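Local coordinates for universal stress protein (PDB 3LOQ), which binds adenosine monophosphate as a member of the universal stress protein A family, its cellular role being as yet unassigned, at residues L39-D44 and N167-R172; E200-H205 and H231-S236; I255-R260 and V285-R290. All blocks are in the same frame, centred on the assembly; numbering follows the deposited sequence.

Contact 1: L39-D44 and N167-R172; sequences LEYLGD and NSLFDR
Asp44 lays its carboxylate against the backbone of the 167-172 loop. Asp44 OD2 accepts the N-H of Asn167 at 2.9 Å through its syn lone pair, while its OD1 takes a weak bond from Leu169 N at 3.3 Å. A water lies 2.7 Å from Asp44 OD1, to which it donates, and accepts the N-H of Phe170, a third loop amide served indirectly. Asp44 CB points toward the loop, and with CG beside the backbone N (chi1 -63°) the carboxylate reaches these amides. Leu169 CB closes over Asp44 CG at 3.6 Å. Because Leu169 swings CG away from its backbone N (chi1 -173°), its two methyl groups continue past the carboxylate to Tyr41. There the leucine meets the tyrosine at about a right angle, Leu169 CD1 lying 4.1 Å from Tyr41 CE2 and Leu169 CD2 beside Tyr41 CD2. The phenol OH is bonded to His162 O. Phe170 turns a ring edge to the helix: Asp44 O lies 3.8 Å from its CE2, near the ring plane, while Leu169 CG sits over one ring face. With an alanine in place of Asp44, the amides of Asn167 and Leu169 and the bridging water would probably lose their acceptor, leaving this turn less firmly held to the helix. Neutral N-H groups and water around the buried carboxylate are likely to favour its ionised form, with leucine and tyrosine adding an apolar flank.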
loop_
_atom_site.group_PDB
_atom_site.type_symbol
_atom_site.label_atom_id
_atom_site.label_comp_id
_atom_site.label_asym_id
_atom_site.label_seq_id
_atom_site.Cartn_x
_atom_site.Cartn_y
_atom_site.Cartn_z
ATOM N N LEU A 39 -3.393 10.029 6.285
ATOM C CA LEU A 39 -2.993 11.395 6.630
ATOM C C LEU A 39 -2.262 11.476 7.968
ATOM O O LEU A 39 -1.572 12.453 8.244
ATOM C CB LEU A 39 -4.201 12.345 6.608
ATOM C CG LEU A 39 -4.893 12.402 5.239
ATOM C CD1 LEU A 39 -6.179 13.187 5.305
ATOM C CD2 LEU A 39 -3.966 12.990 4.192
ATOM N N GLU A 40 -2.401 10.448 8.796
ATOM C CA GLU A 40 -1.686 10.426 10.066
ATOM C C GLU A 40 -0.196 10.128 9.868
ATOM O O GLU A 40 0.609 10.307 10.776
ATOM C CB GLU A 40 -2.331 9.427 11.029
ATOM C CG GLU A 40 -3.513 9.992 11.813
ATOM C CD GLU A 40 -4.714 9.047 11.859
ATOM O OE1 GLU A 40 -4.819 8.231 12.805
ATOM O OE2 GLU A 40 -5.567 9.134 10.948
ATOM N N TYR A 41 0.170 9.690 8.667
ATOM C CA TYR A 41 1.535 9.262 8.404
ATOM C C TYR A 41 2.297 10.254 7.530
ATOM O O TYR A 41 3.367 9.939 7.012
ATOM C CB TYR A 41 1.522 7.883 7.739
ATOM C CG TYR A 41 1.067 6.779 8.672
ATOM C CD1 TYR A 41 -0.276 6.443 8.788
ATOM C CD2 TYR A 41 1.985 6.089 9.455
ATOM C CE1 TYR A 41 -0.687 5.436 9.657
ATOM C CE2 TYR A 41 1.587 5.077 10.312
ATOM C CZ TYR A 41 0.253 4.754 10.413
ATOM O OH TYR A 41 -0.136 3.748 11.277
ATOM N N LEU A 42 1.742 11.447 7.348
ATOM C CA LEU A 42 2.380 12.423 6.472
ATOM C C LEU A 42 3.855 12.700 6.843
ATOM O O LEU A 42 4.706 12.853 5.957
ATOM C CB LEU A 42 1.565 13.715 6.425
ATOM C CG LEU A 42 0.269 13.618 5.624
ATOM C CD1 LEU A 42 -0.541 14.901 5.727
ATOM C CD2 LEU A 42 0.567 13.281 4.168
ATOM N N GLY A 43 4.160 12.745 8.142
ATOM C CA GLY A 43 5.536 12.949 8.587
ATOM C C GLY A 43 6.466 11.862 8.062
ATOM O O GLY A 43 7.565 12.139 7.566
ATOM N N ASP A 44 6.019 10.613 8.162
ATOM C CA ASP A 44 6.809 9.478 7.698
ATOM C C ASP A 44 7.094 9.566 6.203
ATOM O O ASP A 44 8.197 9.274 5.756
ATOM C CB ASP A 44 6.103 8.166 8.026
ATOM C CG ASP A 44 5.950 7.953 9.515
ATOM O OD1 ASP A 44 6.963 7.600 10.158
ATOM O OD2 ASP A 44 4.825 8.139 10.041
ATOM N N ASN A 167 4.916 8.021 12.914
ATOM C CA ASN A 167 6.285 8.417 13.242
ATOM C C ASN A 167 7.283 7.243 13.383
ATOM O O ASN A 167 8.467 7.451 13.668
ATOM C CB ASN A 167 6.284 9.311 14.477
ATOM C CG ASN A 167 5.435 10.551 14.282
ATOM O OD1 ASN A 167 5.460 11.171 13.213
ATOM N ND2 ASN A 167 4.664 10.915 15.307
ATOM N N SER A 168 6.804 6.020 13.163
ATOM C CA SER A 168 7.639 4.830 13.305
ATOM C C SER A 168 7.483 3.914 12.102
ATOM O O SER A 168 7.943 2.773 12.111
ATOM C CB SER A 168 7.248 4.063 14.562
ATOM O OG SER A 168 7.473 4.855 15.696
ATOM N N LEU A 169 6.826 4.422 11.071
ATOM C CA LEU A 169 6.410 3.592 9.952
ATOM C C LEU A 169 7.539 2.696 9.413
ATOM O O LEU A 169 7.364 1.483 9.262
ATOM C CB LEU A 169 5.823 4.460 8.846
ATOM C CG LEU A 169 5.210 3.641 7.700
ATOM C CD1 LEU A 169 4.174 2.671 8.228
ATOM C CD2 LEU A 169 4.599 4.551 6.678
ATOM N N PHE A 170 8.701 3.279 9.148
ATOM C CA PHE A 170 9.797 2.493 8.585
ATOM C C PHE A 170 10.882 2.085 9.567
ATOM O O PHE A 170 12.009 1.850 9.144
ATOM C CB PHE A 170 10.441 3.234 7.416
ATOM C CG PHE A 170 9.461 3.689 6.389
ATOM C CD1 PHE A 170 8.737 2.757 5.640
ATOM C CD2 PHE A 170 9.253 5.043 6.165
ATOM C CE1 PHE A 170 7.823 3.179 4.674
ATOM C CE2 PHE A 170 8.347 5.475 5.205
ATOM C CZ PHE A 170 7.623 4.538 4.457
ATOM N N ASP A 171 10.569 1.993 10.860
ATOM C CA ASP A 171 11.594 1.591 11.834
ATOM C C ASP A 171 11.977 0.113 11.719
ATOM O O ASP A 171 13.145 -0.235 11.800
ATOM C CB ASP A 171 11.168 1.898 13.276
ATOM C CG ASP A 171 11.149 3.383 13.582
ATOM O OD1 ASP A 171 11.450 4.195 12.676
ATOM O OD2 ASP A 171 10.819 3.735 14.735
ATOM N N ARG A 172 10.984 -0.755 11.552
ATOM C CA ARG A 172 11.229 -2.186 11.421
ATOM C C ARG A 172 10.421 -2.681 10.228
ATOM O O ARG A 172 9.215 -2.907 10.314
ATOM C CB ARG A 172 10.836 -2.940 12.707
ATOM C CG ARG A 172 11.849 -2.862 13.878
ATOM C CD ARG A 172 11.139 -2.933 15.261
ATOM N NE ARG A 172 10.952 -1.589 15.819
ATOM C CZ ARG A 172 9.816 -1.113 16.324
ATOM N NH1 ARG A 172 8.726 -1.866 16.378
ATOM N NH2 ARG A 172 9.769 0.132 16.780
HETATM O O HOH W 1 9.281 6.320 9.547
#

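Contact 2: E200-H205 and H231-S236; sequences ELHIIH and HVHIES
His231 O is gripped twice by the neighbouring strand: Ile203 N donates to it at 2.9 Å, nearly straight, and the CA-H of His202 touches it, His202 CA lying 3.3 Å away. His233 O repeats the pattern two residues on, taking the N-H of His205 at 3.0 Å and the CA-H of Ile204. Leu201 O, Ile203 O and His205 O answer by accepting from His231, His233 and Glu235, which completes the alternating bonds of parallel strands whose axes cross at -19°. On one side of the sheet three histidines gather. The His202 ring lies beside that of His231, both pointing the same way, nearly parallel but slid so far that they barely overlap, with centroids 5.0 Å apart. The His202 ring meets that of His233 rim to rim, His202 CD2 against His233 NE2, the planes only 11° from parallel and neither ring over the other. Farther along this side Ile204, its CG1 anti to the backbone N (chi1 179°), sends CD1 across Glu235 to within 3.6 Å of its CG. The reverse side is apolar near its start, where Ile203 CB packs at 3.9 Å against Val232 CG2. The two strands belong to the beta-alpha-beta unit of strand 200-206, helix 213-225 and strand 230-235. That helix covers His205 and Ile234, and its Glu220 takes the N-H of Val232. Helix 181-197 packs on Leu201 and Ile203, Ile250 lies against His202 and His233, and strand 172-176 flanks 200-205 on the other edge.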
loop_
_atom_site.group_PDB
_atom_site.type_symbol
_atom_site.label_atom_id
_atom_site.label_comp_id
_atom_site.label_asym_id
_atom_site.label_seq_id
_atom_site.Cartn_x
_atom_site.Cartn_y
_atom_site.Cartn_z
ATOM N N GLU A 200 15.625 -1.175 10.800
ATOM C CA GLU A 200 16.025 -2.570 10.692
ATOM C C GLU A 200 15.240 -3.205 9.561
ATOM O O GLU A 200 14.034 -2.999 9.446
ATOM C CB GLU A 200 15.668 -3.343 11.956
ATOM C CG GLU A 200 16.516 -3.074 13.164
ATOM C CD GLU A 200 15.975 -3.782 14.398
ATOM O OE1 GLU A 200 16.376 -3.417 15.529
ATOM O OE2 GLU A 200 15.141 -4.701 14.229
ATOM N N LEU A 201 15.917 -4.014 8.759
ATOM C CA LEU A 201 15.273 -4.745 7.684
ATOM C C LEU A 201 15.091 -6.181 8.107
ATOM O O LEU A 201 16.012 -6.812 8.617
ATOM C CB LEU A 201 16.123 -4.685 6.419
ATOM C CG LEU A 201 15.675 -5.490 5.218
ATOM C CD1 LEU A 201 14.304 -5.042 4.751
ATOM C CD2 LEU A 201 16.718 -5.286 4.133
ATOM N N HIS A 202 13.881 -6.687 7.913
ATOM C CA HIS A 202 13.573 -8.066 8.234
ATOM C C HIS A 202 13.013 -8.709 6.990
ATOM O O HIS A 202 12.205 -8.112 6.302
ATOM C CB HIS A 202 12.555 -8.136 9.377
ATOM C CG HIS A 202 13.166 -7.999 10.737
ATOM N ND1 HIS A 202 13.313 -6.782 11.371
ATOM C CD2 HIS A 202 13.683 -8.929 11.579
ATOM C CE1 HIS A 202 13.874 -6.968 12.552
ATOM N NE2 HIS A 202 14.113 -8.260 12.702
ATOM N N ILE A 203 13.460 -9.921 6.700
ATOM C CA ILE A 203 13.045 -10.634 5.505
ATOM C C ILE A 203 12.519 -11.997 5.917
ATOM O O ILE A 203 13.220 -12.746 6.591
ATOM C CB ILE A 203 14.230 -10.824 4.548
ATOM C CG1 ILE A 203 14.851 -9.469 4.209
ATOM C CG2 ILE A 203 13.791 -11.548 3.276
ATOM C CD1 ILE A 203 16.034 -9.553 3.313
ATOM N N ILE A 204 11.275 -12.305 5.558
ATOM C CA ILE A 204 10.747 -13.646 5.781
ATOM C C ILE A 204 10.471 -14.376 4.466
ATOM O O ILE A 204 9.880 -13.818 3.544
ATOM C CB ILE A 204 9.471 -13.638 6.653
ATOM C CG1 ILE A 204 8.941 -15.066 6.841
ATOM C CG2 ILE A 204 8.392 -12.727 6.045
ATOM C CD1 ILE A 204 7.770 -15.170 7.824
ATOM N N HIS A 205 10.906 -15.624 4.371
ATOM C CA HIS A 205 10.503 -16.450 3.237
ATOM C C HIS A 205 9.798 -17.691 3.757
ATOM O O HIS A 205 10.317 -18.392 4.624
ATOM C CB HIS A 205 11.701 -16.844 2.379
ATOM C CG HIS A 205 11.396 -17.889 1.349
ATOM N ND1 HIS A 205 10.457 -17.702 0.356
ATOM C CD2 HIS A 205 11.925 -19.115 1.140
ATOM C CE1 HIS A 205 10.416 -18.777 -0.417
ATOM N NE2 HIS A 205 11.300 -19.648 0.039
ATOM N N HIS A 231 17.801 -8.988 9.143
ATOM C CA HIS A 231 17.616 -10.296 9.757
ATOM C C HIS A 231 16.717 -11.125 8.866
ATOM O O HIS A 231 15.630 -10.689 8.476
ATOM C CB HIS A 231 16.984 -10.174 11.136
ATOM C CG HIS A 231 17.767 -9.320 12.077
ATOM N ND1 HIS A 231 18.880 -9.783 12.752
ATOM C CD2 HIS A 231 17.606 -8.027 12.449
ATOM C CE1 HIS A 231 19.368 -8.813 13.502
ATOM N NE2 HIS A 231 18.614 -7.738 13.339
ATOM N N VAL A 232 17.172 -12.329 8.559
ATOM C CA VAL A 232 16.447 -13.196 7.659
ATOM C C VAL A 232 15.716 -14.296 8.426
ATOM O O VAL A 232 16.269 -14.887 9.349
ATOM C CB VAL A 232 17.401 -13.758 6.597
ATOM C CG1 VAL A 232 16.910 -15.087 6.087
ATOM C CG2 VAL A 232 17.550 -12.737 5.466
ATOM N N HIS A 233 14.463 -14.547 8.057
ATOM C CA HIS A 233 13.629 -15.506 8.769
ATOM C C HIS A 233 13.073 -16.545 7.817
ATOM O O HIS A 233 12.379 -16.210 6.864
ATOM C CB HIS A 233 12.482 -14.784 9.463
ATOM C CG HIS A 233 12.931 -13.705 10.396
ATOM N ND1 HIS A 233 13.418 -13.967 11.658
ATOM C CD2 HIS A 233 12.974 -12.361 10.248
ATOM C CE1 HIS A 233 13.735 -12.830 12.250
ATOM N NE2 HIS A 233 13.478 -11.839 11.415
ATOM N N ILE A 234 13.404 -17.805 8.063
ATOM C CA ILE A 234 12.857 -18.904 7.278
ATOM C C ILE A 234 11.710 -19.515 8.062
ATOM O O ILE A 234 11.808 -19.725 9.274
ATOM C CB ILE A 234 13.902 -19.987 6.996
ATOM C CG1 ILE A 234 15.190 -19.357 6.448
ATOM C CG2 ILE A 234 13.338 -21.020 6.025
ATOM C CD1 ILE A 234 15.020 -18.710 5.098
ATOM N N GLU A 235 10.603 -19.777 7.383
ATOM C CA GLU A 235 9.414 -20.218 8.088
ATOM C C GLU A 235 8.606 -21.170 7.243
ATOM O O GLU A 235 8.681 -21.165 6.008
ATOM C CB GLU A 235 8.546 -19.028 8.495
ATOM C CG GLU A 235 9.232 -18.032 9.401
ATOM C CD GLU A 235 9.556 -18.609 10.769
ATOM O OE1 GLU A 235 9.067 -19.721 11.078
ATOM O OE2 GLU A 235 10.292 -17.944 11.535
ATOM N N SER A 236 7.818 -21.974 7.935
ATOM C CA SER A 236 7.018 -23.002 7.317
ATOM C C SER A 236 5.552 -22.620 7.485
ATOM O O SER A 236 5.211 -21.770 8.310
ATOM C CB SER A 236 7.316 -24.339 8.007
ATOM O OG SER A 236 6.716 -25.428 7.331
#

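Contact 3: I255-R260 and V285-R290; sequences IFMGSR and VFVCKR. With ACT (acetate ion), chain I; ACT (acetate ion), chain K; ACT (acetate ion), chain H.
Phe286 pushes its CB and one ring corner into the flat face of Phe256: CD2 stands over the middle of that ring, and Phe286 CB comes to 3.4 Å from Phe256 CD1. The rings meet obliquely, planes 39° apart, the bump of one resting on the face of the other. Across the sheet, Met257, a selenomethionine, runs alongside Val287 and crosses Val285 obliquely. Its CG takes the cramped place between backbone N and carbonyl carbon (chi1 62°) and touches Val287 CG2 at 3.9 Å. The bend at chi3 then carries the chain on, with Met257 SE 3.8 Å from Val285 CG1. Ser259, just past strand 254-258, sets CB against Val287 CG1 at 3.7 Å. Lys289 doubles back, bent at chi2 and chi3, until NZ reaches Ser259 O at 3.3 Å, coming from above the carbonyl plane. Acetate ions, probably from the crystallisation liquor, lie along 257-260: Ser259 OG, which also accepts the N-H of Gly261, donates to one, and Gly258 N and Arg260 NH1 hold two others weakly. Backbone hydrogen bonds of a parallel pair, such as Cys288 N to Met257 O at 2.8 Å, join the strands of a beta-alpha-beta crossover. Helix 273-280 covers Ile255, Met257 and Val285, and helix 181-197 covers Phe256 and Cys288. Strand 172-176 flanks 255-258, while 285-288 pairs antiparallel with strand 157-160.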
loop_
_atom_site.group_PDB
_atom_site.type_symbol
_atom_site.label_atom_id
_atom_site.label_comp_id
_atom_site.label_asym_id
_atom_site.label_seq_id
_atom_site.Cartn_x
_atom_site.Cartn_y
_atom_site.Cartn_z
ATOM N N ILE A 255 4.775 -3.914 6.552
ATOM C CA ILE A 255 5.091 -5.112 5.784
ATOM C C ILE A 255 5.182 -4.742 4.311
ATOM O O ILE A 255 4.282 -4.086 3.787
ATOM C CB ILE A 255 4.003 -6.175 5.938
ATOM C CG1 ILE A 255 3.966 -6.696 7.370
ATOM C CG2 ILE A 255 4.268 -7.333 4.986
ATOM C CD1 ILE A 255 2.664 -7.430 7.714
ATOM N N PHE A 256 6.279 -5.125 3.654
ATOM C CA PHE A 256 6.422 -4.897 2.220
ATOM C C PHE A 256 6.273 -6.248 1.547
ATOM O O PHE A 256 6.770 -7.258 2.058
ATOM C CB PHE A 256 7.788 -4.330 1.862
ATOM C CG PHE A 256 7.946 -2.856 2.120
ATOM C CD1 PHE A 256 7.097 -2.181 2.978
ATOM C CD2 PHE A 256 8.983 -2.147 1.515
ATOM C CE1 PHE A 256 7.258 -0.812 3.226
ATOM C CE2 PHE A 256 9.154 -0.787 1.754
ATOM C CZ PHE A 256 8.285 -0.119 2.615
HETATM N N MSE A 257 5.602 -6.278 0.402
HETATM C CA MSE A 257 5.474 -7.529 -0.345
HETATM C C MSE A 257 5.263 -7.263 -1.834
HETATM O O MSE A 257 5.051 -6.123 -2.248
HETATM C CB MSE A 257 4.337 -8.386 0.230
HETATM C CG MSE A 257 2.962 -7.751 0.149
HETATM SE SE MSE A 257 1.648 -8.597 1.354
HETATM C CE MSE A 257 1.976 -10.477 0.947
ATOM N N GLY A 258 5.331 -8.319 -2.636
ATOM C CA GLY A 258 5.098 -8.215 -4.060
ATOM C C GLY A 258 3.833 -8.936 -4.468
ATOM O O GLY A 258 3.390 -9.842 -3.783
ATOM N N SER A 259 3.249 -8.539 -5.591
ATOM C CA SER A 259 2.093 -9.247 -6.125
ATOM C C SER A 259 2.043 -9.156 -7.632
ATOM O O SER A 259 2.102 -8.053 -8.185
ATOM C CB SER A 259 0.792 -8.665 -5.570
ATOM O OG SER A 259 -0.325 -9.239 -6.243
ATOM N N ARG A 260 1.897 -10.303 -8.294
ATOM C CA ARG A 260 1.798 -10.331 -9.750
ATOM C C ARG A 260 0.373 -10.021 -10.223
ATOM O O ARG A 260 0.140 -9.836 -11.414
ATOM C CB ARG A 260 2.256 -11.678 -10.303
ATOM C CG ARG A 260 1.325 -12.804 -9.969
ATOM C CD ARG A 260 2.083 -14.002 -9.459
ATOM N NE ARG A 260 2.809 -14.689 -10.519
ATOM C CZ ARG A 260 3.990 -15.280 -10.350
ATOM N NH1 ARG A 260 4.589 -15.256 -9.159
ATOM N NH2 ARG A 260 4.582 -15.887 -11.374
ATOM N N VAL A 285 0.503 -2.007 4.949
ATOM C CA VAL A 285 1.109 -2.953 4.017
ATOM C C VAL A 285 1.364 -2.313 2.651
ATOM O O VAL A 285 0.450 -1.781 2.014
ATOM C CB VAL A 285 0.258 -4.224 3.893
ATOM C CG1 VAL A 285 0.923 -5.235 2.948
ATOM C CG2 VAL A 285 0.059 -4.826 5.282
ATOM N N PHE A 286 2.624 -2.357 2.223
ATOM C CA PHE A 286 3.057 -1.830 0.932
ATOM C C PHE A 286 3.174 -3.002 -0.049
ATOM O O PHE A 286 3.856 -3.995 0.232
ATOM C CB PHE A 286 4.415 -1.153 1.128
ATOM C CG PHE A 286 5.041 -0.579 -0.122
ATOM C CD1 PHE A 286 4.691 0.688 -0.579
ATOM C CD2 PHE A 286 6.054 -1.266 -0.786
ATOM C CE1 PHE A 286 5.295 1.238 -1.703
ATOM C CE2 PHE A 286 6.678 -0.713 -1.911
ATOM C CZ PHE A 286 6.297 0.537 -2.367
ATOM N N VAL A 287 2.503 -2.892 -1.190
ATOM C CA VAL A 287 2.477 -3.971 -2.171
ATOM C C VAL A 287 3.014 -3.531 -3.524
ATOM O O VAL A 287 2.430 -2.675 -4.190
ATOM C CB VAL A 287 1.064 -4.493 -2.403
ATOM C CG1 VAL A 287 1.098 -5.594 -3.474
ATOM C CG2 VAL A 287 0.470 -5.002 -1.107
ATOM N N CYS A 288 4.122 -4.140 -3.927
ATOM C CA CYS A 288 4.834 -3.775 -5.146
ATOM C C CYS A 288 4.205 -4.506 -6.317
ATOM O O CYS A 288 3.942 -5.708 -6.225
ATOM C CB CYS A 288 6.301 -4.180 -5.017
ATOM S SG CYS A 288 7.397 -3.101 -5.860
ATOM N N LYS A 289 3.963 -3.796 -7.413
ATOM C CA LYS A 289 3.113 -4.334 -8.483
ATOM C C LYS A 289 3.835 -4.645 -9.790
ATOM O O LYS A 289 3.212 -5.092 -10.745
ATOM C CB LYS A 289 1.898 -3.419 -8.725
ATOM C CG LYS A 289 0.895 -3.454 -7.566
ATOM C CD LYS A 289 0.210 -4.804 -7.546
ATOM C CE LYS A 289 -0.471 -5.053 -8.898
ATOM N NZ LYS A 289 -0.642 -6.480 -9.110
ATOM N N ARG A 290 5.145 -4.434 -9.827
ATOM C CA ARG A 290 5.916 -4.772 -11.017
ATOM C C ARG A 290 7.392 -4.911 -10.680
ATOM O O ARG A 290 7.846 -4.418 -9.644
ATOM C CB ARG A 290 5.715 -3.723 -12.117
ATOM C CG ARG A 290 6.476 -2.440 -11.883
ATOM C CD ARG A 290 6.033 -1.357 -12.849
ATOM N NE ARG A 290 6.057 -0.051 -12.198
ATOM C CZ ARG A 290 5.532 1.062 -12.709
ATOM N NH1 ARG A 290 4.930 1.048 -13.898
ATOM N NH2 ARG A 290 5.608 2.194 -12.020
HETATM C C ACT I . 3.396 -13.767 -5.915
HETATM O O ACT I . 3.141 -14.754 -5.183
HETATM O OXT ACT I . 4.620 -13.624 -6.251
HETATM C CH3 ACT I . 2.267 -12.847 -6.332
HETATM C C ACT K . -0.118 -12.119 -3.163
HETATM O O ACT K . -0.643 -13.208 -2.815
HETATM O OXT ACT K . -0.847 -11.352 -3.866
HETATM C CH3 ACT K . 1.301 -11.778 -2.752
HETATM C C ACT H . 5.683 -12.679 -1.334
HETATM O O ACT H . 6.732 -13.315 -0.999
HETATM O OXT ACT H . 5.871 -11.568 -1.961
HETATM C CH3 ACT H . 4.302 -13.230 -0.952
HETATM O O HOH W 2 -0.975 -6.647 -12.048
#

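In the fold
Contacts 2 and 3 are parallel strand pairs of one sheet, whereas contact 1 ties a short helix to the loop between strands 157-160 and 172-176. Contact 3 lies nearest the middle of the chain and is chiefly hydrophobic, with aromatic and aliphatic side chains filling both faces. Contact 2, farther out, is also largely buried, with partly exposed residues on strand 230-235, and carries histidines and a glutamate. Contact 1, also mostly buried, relies on one carboxylate and loop amides. Its loop reaches both others: Phe170 CE1 packs 3.9 Å from Phe256 CZ of contact 3, and Asp171 O probably accepts a hydrogen bond from Glu200 N of contact 2, at 2.8 Å.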